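Cupin domain protein (Microcystis aeruginosa DIANCHI905, PDB 5ZBF) acts as an iron(II)-binding cupin-superfamily isomerase, AerE, which takes part in making the Choi moiety of aeruginosins and binds 4-hydroxyphenylpyruvate. Local coordinates at residues 138-143 / 203-208; 44-49 / 79-84; 2-7 / 170-175. All coordinates share one frame; numbering follows the deposited sequence. Where two conformers were deposited one is given.

The chain is an all-beta, helix-free, two-domain cupin protein. Contact 2 lies in the first cupin domain, at the iron site; contact 1 pairs two strands of the second. Their centres are about 25 Å apart, on opposite sides of the chain's centre, yet both reach one run of antiparallel strands that includes 48-55, 135-142 and 201-208. Contact 3 ties residues 2-7 to a hairpin of the second domain, about 18 Å from contact 1 and about 30 Å from contact 2, centre to centre. In sequence, contact 2 is completed before contact 1 begins, whereas contacts 1 and 3 interleave. The N-terminal residues pack on the second cupin domain, away from the metal, although the first follows them.

Contact 1. Residues 138-143 / 203-208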
# COMPACT_ATOMS: atom_id res chain seq x y z
N VAL A 138 -3.09 -5.03 5.40
CA VAL A 138 -4.39 -5.14 6.05
C VAL A 138 -5.33 -4.11 5.45
O VAL A 138 -4.99 -2.94 5.39
CB VAL A 138 -4.27 -4.88 7.57
CG1 VAL A 138 -5.62 -5.08 8.26
CG2 VAL A 138 -3.21 -5.80 8.17
N MET A 139 -6.49 -4.55 4.99
CA MET A 139 -7.55 -3.66 4.51
C MET A 139 -8.75 -3.86 5.43
O MET A 139 -9.13 -5.00 5.70
CB MET A 139 -7.95 -4.01 3.08
CG MET A 139 -8.94 -3.04 2.45
SD MET A 139 -9.23 -3.32 0.69
CE MET A 139 -10.04 -4.91 0.69
N MET A 140 -9.34 -2.77 5.89
CA MET A 140 -10.42 -2.87 6.87
C MET A 140 -11.32 -1.66 6.86
O MET A 140 -10.87 -0.55 6.58
CB MET A 140 -9.83 -3.03 8.26
CG MET A 140 -9.05 -1.83 8.75
SD MET A 140 -8.18 -2.21 10.27
CE MET A 140 -9.54 -2.49 11.40
N LYS A 141 -12.58 -1.88 7.20
CA LYS A 141 -13.54 -0.79 7.31
C LYS A 141 -13.48 -0.24 8.72
O LYS A 141 -13.59 -1.00 9.70
CB LYS A 141 -14.96 -1.27 6.98
CG LYS A 141 -15.20 -1.39 5.49
CD LYS A 141 -16.68 -1.43 5.15
CE LYS A 141 -16.94 -0.89 3.75
NZ LYS A 141 -16.48 -1.83 2.69
N ILE A 142 -13.30 1.07 8.82
CA ILE A 142 -13.38 1.80 10.08
C ILE A 142 -14.80 2.36 10.16
O ILE A 142 -15.13 3.28 9.42
CB ILE A 142 -12.37 2.97 10.14
CG1 ILE A 142 -10.93 2.50 9.82
CG2 ILE A 142 -12.42 3.65 11.52
CD1 ILE A 142 -10.40 1.42 10.74
N PRO A 143 -15.65 1.80 11.04
CA PRO A 143 -17.04 2.28 11.06
C PRO A 143 -17.20 3.76 11.42
O PRO A 143 -16.35 4.31 12.11
CB PRO A 143 -17.70 1.41 12.13
CG PRO A 143 -16.83 0.20 12.23
CD PRO A 143 -15.44 0.69 11.98
N LEU A 203 -9.74 1.55 4.94
CA LEU A 203 -8.35 1.86 5.26
C LEU A 203 -7.48 0.71 4.81
O LEU A 203 -7.85 -0.45 4.96
CB LEU A 203 -8.18 2.08 6.77
CG LEU A 203 -6.75 2.40 7.23
CD1 LEU A 203 -6.74 3.44 8.34
CD2 LEU A 203 -6.03 1.14 7.66
N ILE A 204 -6.33 1.05 4.22
CA ILE A 204 -5.30 0.06 3.92
C ILE A 204 -4.05 0.44 4.70
O ILE A 204 -3.62 1.59 4.69
CB ILE A 204 -5.00 0.03 2.40
CG1 ILE A 204 -6.23 -0.46 1.63
CG2 ILE A 204 -3.76 -0.83 2.10
CD1 ILE A 204 -6.10 -0.29 0.13
N LYS A 205 -3.48 -0.53 5.40
CA LYS A 205 -2.19 -0.31 6.04
C LYS A 205 -1.21 -1.40 5.65
O LYS A 205 -1.60 -2.51 5.31
CB LYS A 205 -2.34 -0.18 7.56
CG LYS A 205 -2.95 -1.37 8.23
CD LYS A 205 -3.10 -1.11 9.72
CE LYS A 205 -3.78 -2.30 10.38
NZ LYS A 205 -3.94 -2.11 11.84
N ILE A 206 0.06 -1.02 5.63
CA ILE A 206 1.15 -1.93 5.33
C ILE A 206 2.12 -1.88 6.50
O ILE A 206 2.62 -0.81 6.87
CB ILE A 206 1.90 -1.53 4.05
CG1 ILE A 206 0.93 -1.33 2.89
CG2 ILE A 206 2.94 -2.60 3.70
CD1 ILE A 206 0.57 0.13 2.62
N LEU A 207 2.35 -3.04 7.11
CA LEU A 207 3.31 -3.18 8.18
C LEU A 207 4.60 -3.69 7.58
O LEU A 207 4.58 -4.66 6.83
CB LEU A 207 2.80 -4.17 9.22
CG LEU A 207 1.51 -3.81 9.95
CD1 LEU A 207 1.21 -4.90 10.97
CD2 LEU A 207 1.63 -2.46 10.64
N ILE A 208 5.72 -3.04 7.89
CA ILE A 208 7.03 -3.46 7.39
C ILE A 208 7.64 -4.35 8.46
O ILE A 208 7.85 -3.90 9.58
CB ILE A 208 7.97 -2.26 7.12
CG1 ILE A 208 7.28 -1.20 6.24
CG2 ILE A 208 9.26 -2.74 6.48
CD1 ILE A 208 6.96 -1.66 4.84
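Val138 pairs with Lys205, Met139 with Ile204 and Met140 with Leu203 across two antiparallel strands of the second cupin domain, a double-stranded beta-helix fold. Backbone bonds hold the outer pairs. Val138 N donates to Lys205 O at 2.9 Å and Lys205 N to Val138 O at 2.8 Å, and Met140 and Leu203 exchange the same two bonds. The non-hydrogen-bonded pair Met139 and Ile204 brings its CA atoms within 4.4 Å, and each CA-H faces a carbonyl oxygen of the other strand.

Apolar contacts occupy both faces. On that of Val138 and Leu203, the Lys205 chain lies side by side with Val138, its CG and CE each 3.8 Å from Val138 CB. Lys205 CG sits between the backbone N and the carbonyl carbon (chi1 59°); beyond it the chain is extended, and NZ makes a salt bridge with Asp120. An alanine here would probably leave Asp120 without this salt-bridge partner and open a gap beside Val138 where CG and CE lay. Ile142 CG1 packs on Leu203 CB at 4.1 Å. On the opposite face, Met139 CG touches Ile204 CG1 at 3.8 Å, and a bend at chi3 (66°) turns CE aside.

Contact 2. Residues 44-49 / 79-84; sequences QHPESQ and DANVSH. With FE2 (Fe (II) ion), chain C; ENO (3-(4-hydroxy-phenyl)pyruvic acid), chain B.
His45 and His84 bring their NE2 atoms to 3.3 Å of each other with no hydrogen bond, because both bind the same iron(II) ion. The two side chains cross at about a right angle, with the ring planes 79° apart, and His45 NE2 lies at the edge of the His84 ring. Gln49 also ligates the metal through its side-chain amide, and His43 adds a further imidazole. The bound 4-hydroxyphenylpyruvate completes six ligand atoms by chelation through O4 and O1, O4 lying in the His84 ring plane at its edge. Three histidines and a fourth side chain follow the classical cupin site, whose fourth ligand is usually a glutamate; here it is a glutamine.

Second-shell carbonyls fix the turn of both rings. His84 CG lies between its backbone N and carbonyl carbon (chi1 57°), and ND1 donates to Val82 O at 2.9 Å in the ring plane. His45 ND1 donates to Glu47 O at 2.9 Å, the more bent of the two bonds, though Glu47 O also lies in its ring plane. With ND1 thus engaged as a donor, each NE2 faces the iron.

Farther from the metal, the type II turn from Asp79 to Val82 rests on the other loop. Asn81 N donates to His45 O at 2.9 Å from 40° above the carbonyl plane, while Ala80 CB packs against Pro46 O at 3.4 Å. A water accepts from His45 N at 3.0 Å and is 2.8 Å from Val82 O, to which it can donate.

Residues 44-49 lead into strand 48-55, flanked by strands 94-101 and 74-78 through backbone bonds of Ser48 with Arg101 and of Gln49 with Ala78, while His84 opens strand 84-87, which pairs with 39-43.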
# COMPACT_ATOMS: atom_id res chain seq x y z
N GLN A 44 14.21 -4.27 -13.76
CA GLN A 44 14.66 -4.83 -12.50
C GLN A 44 15.37 -3.75 -11.72
O GLN A 44 15.91 -2.80 -12.29
CB GLN A 44 15.53 -6.07 -12.70
CG GLN A 44 16.72 -5.88 -13.61
CD GLN A 44 17.21 -7.19 -14.20
OE1 GLN A 44 17.22 -7.37 -15.41
NE2 GLN A 44 17.58 -8.14 -13.33
N HIS A 45 15.35 -3.90 -10.40
CA HIS A 45 16.03 -2.98 -9.51
C HIS A 45 16.31 -3.68 -8.20
O HIS A 45 15.61 -4.64 -7.85
CB HIS A 45 15.18 -1.72 -9.27
CG HIS A 45 13.71 -1.99 -9.18
ND1 HIS A 45 13.14 -2.65 -8.12
CD2 HIS A 45 12.70 -1.67 -10.02
CE1 HIS A 45 11.84 -2.73 -8.30
NE2 HIS A 45 11.54 -2.14 -9.45
N PRO A 46 17.31 -3.19 -7.46
CA PRO A 46 17.71 -3.87 -6.22
C PRO A 46 16.65 -3.79 -5.12
O PRO A 46 16.63 -4.64 -4.24
CB PRO A 46 18.99 -3.13 -5.81
CG PRO A 46 18.89 -1.79 -6.44
CD PRO A 46 18.08 -1.96 -7.70
N GLU A 47 15.76 -2.80 -5.18
CA GLU A 47 14.66 -2.74 -4.23
C GLU A 47 13.66 -3.85 -4.51
O GLU A 47 13.31 -4.12 -5.67
CB GLU A 47 13.94 -1.39 -4.28
CG GLU A 47 14.79 -0.20 -3.85
CD GLU A 47 15.68 0.36 -4.95
OE1 GLU A 47 15.57 -0.08 -6.12
OE2 GLU A 47 16.49 1.25 -4.64
N SER A 48 13.23 -4.52 -3.44
CA SER A 48 12.07 -5.39 -3.48
C SER A 48 10.82 -4.54 -3.60
O SER A 48 10.79 -3.40 -3.12
CB SER A 48 11.97 -6.23 -2.22
OG SER A 48 13.12 -7.05 -2.06
N GLN A 49 9.79 -5.10 -4.22
CA GLN A 49 8.59 -4.36 -4.55
C GLN A 49 7.34 -5.19 -4.33
O GLN A 49 7.30 -6.38 -4.66
CB GLN A 49 8.67 -3.91 -6.01
CG GLN A 49 7.47 -3.13 -6.53
CD GLN A 49 7.59 -2.82 -8.01
OE1 GLN A 49 6.69 -3.12 -8.80
NE2 GLN A 49 8.71 -2.24 -8.38
N ASP A 79 10.65 -9.75 -5.78
CA ASP A 79 11.84 -9.71 -4.94
C ASP A 79 13.00 -9.00 -5.65
O ASP A 79 12.88 -8.64 -6.81
CB ASP A 79 12.24 -11.12 -4.52
CG ASP A 79 11.30 -11.70 -3.46
OD1 ASP A 79 10.49 -10.96 -2.85
OD2 ASP A 79 11.37 -12.92 -3.24
N ALA A 80 14.11 -8.80 -4.93
CA ALA A 80 15.24 -8.00 -5.42
C ALA A 80 15.71 -8.47 -6.78
O ALA A 80 15.96 -9.66 -6.98
CB ALA A 80 16.39 -8.05 -4.42
N ASN A 81 15.81 -7.53 -7.73
CA ASN A 81 16.30 -7.79 -9.09
C ASN A 81 15.53 -8.84 -9.89
O ASN A 81 16.04 -9.35 -10.89
CB ASN A 81 17.80 -8.14 -9.05
CG ASN A 81 18.64 -7.00 -8.54
OD1 ASN A 81 19.27 -7.10 -7.49
ND2 ASN A 81 18.62 -5.88 -9.26
N VAL A 82 14.30 -9.15 -9.47
CA VAL A 82 13.45 -10.05 -10.24
C VAL A 82 12.81 -9.20 -11.33
O VAL A 82 12.19 -8.18 -11.03
CB VAL A 82 12.36 -10.71 -9.37
CG1 VAL A 82 11.36 -11.49 -10.21
CG2 VAL A 82 13.02 -11.61 -8.34
N SER A 83 12.98 -9.61 -12.58
CA SER A 83 12.43 -8.85 -13.71
C SER A 83 10.91 -8.85 -13.66
O SER A 83 10.30 -9.90 -13.53
CB SER A 83 12.93 -9.40 -15.04
OG SER A 83 14.29 -9.07 -15.25
N HIS A 84 10.31 -7.67 -13.75
CA HIS A 84 8.86 -7.56 -13.73
C HIS A 84 8.37 -6.48 -14.65
O HIS A 84 8.99 -5.41 -14.76
CB HIS A 84 8.35 -7.33 -12.31
CG HIS A 84 8.94 -6.13 -11.64
ND1 HIS A 84 10.19 -6.13 -11.07
CD2 HIS A 84 8.42 -4.90 -11.41
CE1 HIS A 84 10.43 -4.94 -10.55
NE2 HIS A 84 9.36 -4.18 -10.74
FE FE2 C . 9.53 -2.07 -10.34
O4 ENO B . 7.57 -1.70 -11.03
C9 ENO B . 7.13 1.16 -14.27
C8 ENO B . 7.71 1.14 -15.54
C7 ENO B . 8.10 -0.07 -16.11
C6 ENO B . 7.90 -1.26 -15.41
C5 ENO B . 7.32 -1.24 -14.15
C4 ENO B . 6.93 -0.03 -13.57
O3 ENO B . 8.67 -0.10 -17.35
C3 ENO B . 6.31 -0.03 -12.18
C2 ENO B . 7.38 -0.49 -11.20
C1 ENO B . 8.20 0.49 -10.48
O2 ENO B . 7.85 1.70 -10.40
O1 ENO B . 9.26 0.08 -9.96
O HOH W 1 13.44 -6.09 -9.65
O HOH W 2 14.70 -10.10 -2.41
O HOH W 3 9.07 -8.32 -2.64

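Contact 3. Residues 2-7 / 170-175; sequences SEFFPV and IENEEQ
Ile170, in one of its two conformers, sets CG2 over the centre of one face of the Phe4 ring, 3.6 Å from the centroid and 14° off the ring normal, a CH-pi contact. Its CD1 approaches the Phe5 ring obliquely, so this one isoleucine meets both aromatic residues. Glu171 follows with CB 3.8 Å from Phe4 CE2, while its carboxylate turns off to the backbone N of Leu190. Asn172 brings OD1 into the plane of the Phe4 ring at its edge, 3.6 Å from CE2.

Residues 171 and 172 form the tight turn of a beta-hairpin in the second cupin domain, joining strands 166-170 and 173-177. Ile170 N donates to Glu173 O, and a weak return bond runs from Glu173 N to Ile170 O. The N-terminal residues lie against this hairpin, and Phe4 is also tied by its backbone to Tyr184.

Glu173 carries the polar part of the contact. Ser2 OG donates to the syn lone pair of Glu173 OE2 at 2.7 Å, and the same hydroxyl accepts from Phe5 N at 3.0 Å, an ST motif. Chi1 of Ser2 (70°) places OG where it meets both partners. OE1 takes a hydrogen bond from a water at 2.6 Å, and that water accepts from Phe4 N; OE2 thus holds Ser2 directly, and OE1 reaches Phe4 N through the water. OE2 also lies in the plane of the Phe5 ring, at its edge.

Gln175 covers a face of Phe5: its CB stands 3.9 Å from the ring centroid, 6° off the normal. The extended glutamine slides past the phenylalanine in the opposite direction, which brings OE1 within 3.1 Å of Phe5 CB, and a water donates to both Gln175 OE1 and Phe5 O.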
# COMPACT_ATOMS: atom_id res chain seq x y z
N SER A 2 5.55 16.42 6.33
CA SER A 2 6.30 16.04 7.57
C SER A 2 6.70 14.57 7.51
O SER A 2 6.23 13.84 6.65
CB SER A 2 5.44 16.28 8.81
OG SER A 2 4.37 15.34 8.87
N GLU A 3 7.54 14.13 8.44
CA GLU A 3 7.93 12.73 8.49
C GLU A 3 6.69 11.83 8.58
O GLU A 3 6.58 10.85 7.86
CB GLU A 3 8.86 12.43 9.67
CG GLU A 3 9.30 10.97 9.73
CD GLU A 3 10.19 10.65 10.92
OE1 GLU A 3 10.08 11.34 11.96
OE2 GLU A 3 10.99 9.70 10.82
N PHE A 4 5.77 12.17 9.48
CA PHE A 4 4.60 11.33 9.74
C PHE A 4 3.48 11.48 8.71
O PHE A 4 2.68 10.56 8.53
CB PHE A 4 4.02 11.60 11.13
CG PHE A 4 4.99 11.43 12.25
CD1 PHE A 4 5.94 10.41 12.26
CD2 PHE A 4 4.92 12.28 13.35
CE1 PHE A 4 6.82 10.26 13.32
CE2 PHE A 4 5.80 12.13 14.42
CZ PHE A 4 6.74 11.12 14.41
N PHE A 5 3.42 12.64 8.06
CA PHE A 5 2.45 12.89 7.00
C PHE A 5 3.19 13.43 5.78
O PHE A 5 3.15 14.63 5.49
CB PHE A 5 1.36 13.84 7.48
CG PHE A 5 0.61 13.33 8.67
CD1 PHE A 5 -0.37 12.35 8.51
CD2 PHE A 5 0.92 13.76 9.95
CE1 PHE A 5 -1.06 11.85 9.61
CE2 PHE A 5 0.23 13.26 11.05
CZ PHE A 5 -0.75 12.31 10.88
N PRO A 6 3.88 12.54 5.08
CA PRO A 6 4.79 13.00 4.02
C PRO A 6 4.08 13.61 2.81
O PRO A 6 3.02 13.14 2.39
CB PRO A 6 5.56 11.74 3.63
CG PRO A 6 4.72 10.59 4.08
CD PRO A 6 3.98 11.08 5.30
N VAL A 7 4.68 14.67 2.28
CA VAL A 7 4.20 15.32 1.06
C VAL A 7 4.77 14.58 -0.15
O VAL A 7 5.98 14.38 -0.22
CB VAL A 7 4.63 16.80 1.04
CG1 VAL A 7 4.20 17.46 -0.26
CG2 VAL A 7 4.08 17.55 2.25
N ILE A 170 -0.20 10.92 15.26
CA ILE A 170 1.05 10.18 15.39
C ILE A 170 2.03 10.95 16.27
O ILE A 170 2.47 12.05 15.90
CB ILE A 170 1.68 9.87 14.03
CG1 ILE A 170 0.75 8.94 13.24
CG2 ILE A 170 3.04 9.21 14.20
CD1 ILE A 170 1.17 8.77 11.80
N GLU A 171 2.33 10.36 17.42
CA GLU A 171 3.30 10.83 18.44
C GLU A 171 2.97 12.16 19.08
O GLU A 171 2.81 12.24 20.31
CB GLU A 171 4.74 10.89 17.88
CG GLU A 171 5.85 10.96 18.93
CD GLU A 171 6.13 9.64 19.64
OE1 GLU A 171 5.18 8.88 19.95
OE2 GLU A 171 7.30 9.35 19.89
N ASN A 172 2.93 13.19 18.26
CA ASN A 172 2.80 14.56 18.71
C ASN A 172 2.27 15.46 17.58
O ASN A 172 2.44 16.68 17.62
CB ASN A 172 4.19 15.04 19.19
CG ASN A 172 5.31 14.63 18.23
OD1 ASN A 172 5.11 14.57 17.03
ND2 ASN A 172 6.49 14.33 18.77
N GLU A 173 1.58 14.86 16.61
CA GLU A 173 1.17 15.51 15.37
C GLU A 173 -0.19 14.93 14.93
O GLU A 173 -0.39 13.72 15.03
CB GLU A 173 2.23 15.23 14.29
CG GLU A 173 2.41 16.34 13.30
CD GLU A 173 3.45 16.04 12.24
OE1 GLU A 173 4.58 15.63 12.58
OE2 GLU A 173 3.15 16.24 11.07
N GLU A 174 -1.09 15.77 14.42
CA GLU A 174 -2.43 15.34 14.00
C GLU A 174 -2.84 15.93 12.64
O GLU A 174 -2.56 17.09 12.36
CB GLU A 174 -3.44 15.76 15.06
CG GLU A 174 -4.75 14.98 15.05
CD GLU A 174 -5.47 15.06 16.38
OE1 GLU A 174 -5.93 14.01 16.88
OE2 GLU A 174 -5.56 16.17 16.94
N GLN A 175 -3.49 15.11 11.81
CA GLN A 175 -4.03 15.54 10.52
C GLN A 175 -5.28 14.75 10.14
O GLN A 175 -5.43 13.59 10.53
CB GLN A 175 -2.98 15.32 9.43
CG GLN A 175 -2.15 16.54 9.10
CD GLN A 175 -1.30 16.34 7.86
OE1 GLN A 175 -0.10 16.58 7.88
NE2 GLN A 175 -1.92 15.89 6.77
O HOH W 4 6.65 14.43 11.48
O HOH W 5 1.47 16.90 5.55